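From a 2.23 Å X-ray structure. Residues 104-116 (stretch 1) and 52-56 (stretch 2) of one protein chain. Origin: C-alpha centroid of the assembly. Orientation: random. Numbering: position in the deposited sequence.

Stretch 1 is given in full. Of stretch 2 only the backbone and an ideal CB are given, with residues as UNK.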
# COMPACT_ATOMS: atom_id res chain seq x y z
N SER B 104 -6.41 -4.25 -31.04
CA SER B 104 -6.21 -4.78 -32.39
C SER B 104 -4.79 -5.39 -32.51
O SER B 104 -4.60 -6.35 -33.25
CB SER B 104 -6.42 -3.69 -33.44
OG SER B 104 -5.43 -2.67 -33.41
N ASP B 105 -3.80 -4.83 -31.79
CA ASP B 105 -2.42 -5.30 -31.83
C ASP B 105 -2.28 -6.66 -31.15
O ASP B 105 -2.78 -6.83 -30.03
CB ASP B 105 -1.50 -4.26 -31.16
CG ASP B 105 -0.04 -4.50 -31.42
OD1 ASP B 105 0.43 -4.09 -32.50
OD2 ASP B 105 0.62 -5.10 -30.56
N LYS B 106 -1.61 -7.63 -31.80
CA LYS B 106 -1.46 -8.98 -31.25
C LYS B 106 -0.66 -9.00 -29.95
O LYS B 106 -1.00 -9.79 -29.07
CB LYS B 106 -0.81 -9.93 -32.27
CG LYS B 106 -1.72 -10.25 -33.45
CD LYS B 106 -1.06 -11.27 -34.37
CE LYS B 106 -1.95 -11.69 -35.51
NZ LYS B 106 -1.33 -12.78 -36.31
N LEU B 107 0.39 -8.17 -29.80
CA LEU B 107 1.15 -8.13 -28.55
C LEU B 107 0.26 -7.61 -27.41
O LEU B 107 0.32 -8.14 -26.30
CB LEU B 107 2.41 -7.26 -28.66
CG LEU B 107 3.36 -7.27 -27.45
CD1 LEU B 107 3.91 -8.67 -27.19
CD2 LEU B 107 4.50 -6.28 -27.63
N ALA B 108 -0.57 -6.59 -27.70
CA ALA B 108 -1.50 -6.02 -26.71
C ALA B 108 -2.58 -7.03 -26.30
O ALA B 108 -2.94 -7.10 -25.12
CB ALA B 108 -2.14 -4.76 -27.27
N LYS B 109 -3.08 -7.85 -27.25
CA LYS B 109 -4.08 -8.89 -26.94
C LYS B 109 -3.48 -9.95 -26.02
O LYS B 109 -4.14 -10.37 -25.06
CB LYS B 109 -4.59 -9.56 -28.23
CG LYS B 109 -5.54 -8.72 -29.07
CD LYS B 109 -5.86 -9.46 -30.37
CE LYS B 109 -6.83 -8.72 -31.24
NZ LYS B 109 -7.16 -9.48 -32.48
N VAL B 110 -2.24 -10.39 -26.31
CA VAL B 110 -1.52 -11.39 -25.52
C VAL B 110 -1.23 -10.84 -24.11
O VAL B 110 -1.38 -11.56 -23.12
CB VAL B 110 -0.22 -11.83 -26.26
CG1 VAL B 110 0.73 -12.58 -25.33
CG2 VAL B 110 -0.57 -12.69 -27.47
N PHE B 111 -0.80 -9.57 -24.02
CA PHE B 111 -0.49 -8.91 -22.74
C PHE B 111 -1.72 -8.88 -21.81
O PHE B 111 -1.62 -9.30 -20.66
CB PHE B 111 -0.00 -7.48 -23.02
CG PHE B 111 0.33 -6.65 -21.81
CD1 PHE B 111 1.56 -6.77 -21.19
CD2 PHE B 111 -0.54 -5.67 -21.36
CE1 PHE B 111 1.90 -5.95 -20.12
CE2 PHE B 111 -0.21 -4.87 -20.27
CZ PHE B 111 1.02 -5.00 -19.66
N ILE B 112 -2.87 -8.41 -22.33
CA ILE B 112 -4.10 -8.28 -21.54
C ILE B 112 -4.63 -9.66 -21.12
O ILE B 112 -4.97 -9.83 -19.95
CB ILE B 112 -5.18 -7.45 -22.31
CG1 ILE B 112 -4.73 -5.98 -22.48
CG2 ILE B 112 -6.56 -7.53 -21.64
CD1 ILE B 112 -4.75 -5.09 -21.21
N SER B 113 -4.72 -10.62 -22.06
CA SER B 113 -5.20 -11.97 -21.72
C SER B 113 -4.29 -12.68 -20.72
O SER B 113 -4.79 -13.35 -19.82
CB SER B 113 -5.31 -12.85 -22.97
OG SER B 113 -6.46 -12.52 -23.72
N GLY B 114 -2.99 -12.56 -20.92
CA GLY B 114 -2.00 -13.19 -20.07
C GLY B 114 -2.03 -12.71 -18.63
O GLY B 114 -1.83 -13.52 -17.72
N LEU B 115 -2.30 -11.41 -18.41
CA LEU B 115 -2.36 -10.86 -17.05
C LEU B 115 -3.48 -11.46 -16.23
O LEU B 115 -3.26 -11.76 -15.06
CB LEU B 115 -2.46 -9.33 -17.06
CG LEU B 115 -1.14 -8.62 -17.37
CD1 LEU B 115 -1.40 -7.19 -17.77
CD2 LEU B 115 -0.18 -8.66 -16.17
N PHE B 116 -4.65 -11.73 -16.83
CA PHE B 116 -5.76 -12.34 -16.08
C PHE B 116 -5.55 -13.85 -15.86
O PHE B 116 -6.31 -14.44 -15.09
CB PHE B 116 -7.10 -12.09 -16.78
CG PHE B 116 -7.52 -10.64 -16.74
CD1 PHE B 116 -7.81 -10.02 -15.53
CD2 PHE B 116 -7.69 -9.90 -17.91
CE1 PHE B 116 -8.20 -8.68 -15.48
CE2 PHE B 116 -8.09 -8.57 -17.87
CZ PHE B 116 -8.34 -7.96 -16.65
N UNK B 52 3.03 2.68 -22.86
CA UNK B 52 2.44 1.40 -23.32
C UNK B 52 3.08 0.18 -22.66
O UNK B 52 4.28 0.18 -22.37
CB UNK B 52 2.58 1.28 -24.84
N UNK B 53 2.25 -0.86 -22.44
CA UNK B 53 2.63 -2.14 -21.84
C UNK B 53 3.25 -1.95 -20.45
O UNK B 53 4.33 -2.47 -20.15
CB UNK B 53 3.61 -2.88 -22.75
N UNK B 54 2.53 -1.20 -19.59
CA UNK B 54 2.96 -0.94 -18.22
C UNK B 54 2.09 -1.73 -17.24
O UNK B 54 0.96 -2.12 -17.57
CB UNK B 54 2.90 0.56 -17.91
N UNK B 55 2.61 -1.95 -16.04
CA UNK B 55 1.92 -2.68 -14.97
C UNK B 55 2.24 -1.99 -13.65
O UNK B 55 3.39 -1.62 -13.40
CB UNK B 55 2.33 -4.15 -14.94
N UNK B 56 1.22 -1.73 -12.83
CA UNK B 56 1.38 -1.04 -11.56
C UNK B 56 0.64 -1.76 -10.45
O UNK B 56 -0.54 -2.07 -10.59
CB UNK B 56 0.89 0.40 -11.67

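Stretch 1 is a helix that begins at Lys106, with Asp105 as its N-cap. The face turned to stretch 2 carries Leu107, Phe111 and Leu115, with Ala108 beside them. It is almost wholly apolar. The charge of Asp105 lies at one end, where OD2 already accepts weak capping bonds from Leu107 N and Ala108 N.

Position 52 has extended backbone angles, phi/psi -85/146. Its CA-to-CB bond points sideways to the helix, and the ideal CB has nothing of stretch 1 within 5.5 Å. Stretch 1 therefore sets no demand here, and many side chains would suit, polar or apolar. The deposited residue is Asn52, chi1 m. Its side chain makes no contact with stretch 1, and its ND2 is hydrogen-bonded elsewhere in the structure.

Position 53 has phi/psi 57/52, the left-handed region. Glycine, asparagine and aspartate are the residues most at ease there, so the backbone alone would favour one of them. The surroundings argue otherwise. The CA-to-CB bond points sideways, but the ideal CB is 4.4 Å from Phe111 CE1, and beyond it lie Leu107 and Ala108. A long apolar side chain could reach them: leucine, methionine or an aromatic. A short polar one would find few partners. The deposited residue is Phe53. With chi1 m, the end of its side chain comes nearer the helix than the sideways CA-to-CB bond suggests, and its ring covers the first turn. Leu107 CD2 sits over one face, 4.2 Å from the centroid of the Phe53 ring, a CH-pi contact. Phe53 CE1 also lies 3.7 Å from Ala108 CA. The ring meets Phe111 edge-to-face: the edge of Phe53 points to the face of Phe111, with centroids 5.5 Å apart and planes at 82°. Another part of its edge approaches the cap, with Phe53 CZ 4.3 Å from Asp105 OD2. An aromatic edge carries slight positive charge, so it is a tolerable neighbour for a carboxylate.

Position 54 begins the strand. Its CA-to-CB bond points away from the helix, and the ideal CB has no neighbour from stretch 1 within 5.5 Å. Beta-branched residues would suit the extended backbone, as would many others. The deposited residue is Thr54, chi1 p. Its contact with the helix is made by the backbone: Thr54 O lies 3.6 Å from Phe111 CZ, at the edge of that ring.

Position 55 points its CA-to-CB bond toward the helix. The ideal CB is 5.0 Å from Phe111 CZ and 5.3 Å from Leu115 CD2. That leaves room for a medium apolar side chain, such as leucine, isoleucine, valine or methionine. The deposited residue is Leu55, with chi1 t and chi2 p. Its CD1 packs 4.1 Å from Leu115 CD2.

Position 56 is out of reach of stretch 1, which leaves its choice of side chain open. The deposited residue is Asn56, chi1 m, with ND2 hydrogen-bonded elsewhere in the structure.

Stretch 2 52-56: NFTLN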
# COMPACT_ATOMS: atom_id res chain seq x y z
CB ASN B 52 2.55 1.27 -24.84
CG ASN B 52 1.75 2.30 -25.60
OD1 ASN B 52 0.96 3.04 -25.03
ND2 ASN B 52 1.92 2.36 -26.91
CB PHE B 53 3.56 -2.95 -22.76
CG PHE B 53 2.98 -3.20 -24.13
CD1 PHE B 53 2.21 -4.32 -24.39
CD2 PHE B 53 3.22 -2.31 -25.17
CE1 PHE B 53 1.66 -4.53 -25.65
CE2 PHE B 53 2.68 -2.53 -26.44
CZ PHE B 53 1.91 -3.65 -26.68
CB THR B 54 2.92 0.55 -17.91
OG1 THR B 54 1.58 1.03 -18.06
CG2 THR B 54 3.88 1.35 -18.77
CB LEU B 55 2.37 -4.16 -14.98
CG LEU B 55 1.96 -5.06 -13.81
CD1 LEU B 55 0.46 -5.36 -13.85
CD2 LEU B 55 2.71 -6.37 -13.86
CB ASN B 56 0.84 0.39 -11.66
CG ASN B 56 1.73 1.33 -12.42
OD1 ASN B 56 1.54 1.55 -13.62
ND2 ASN B 56 2.70 1.93 -11.75
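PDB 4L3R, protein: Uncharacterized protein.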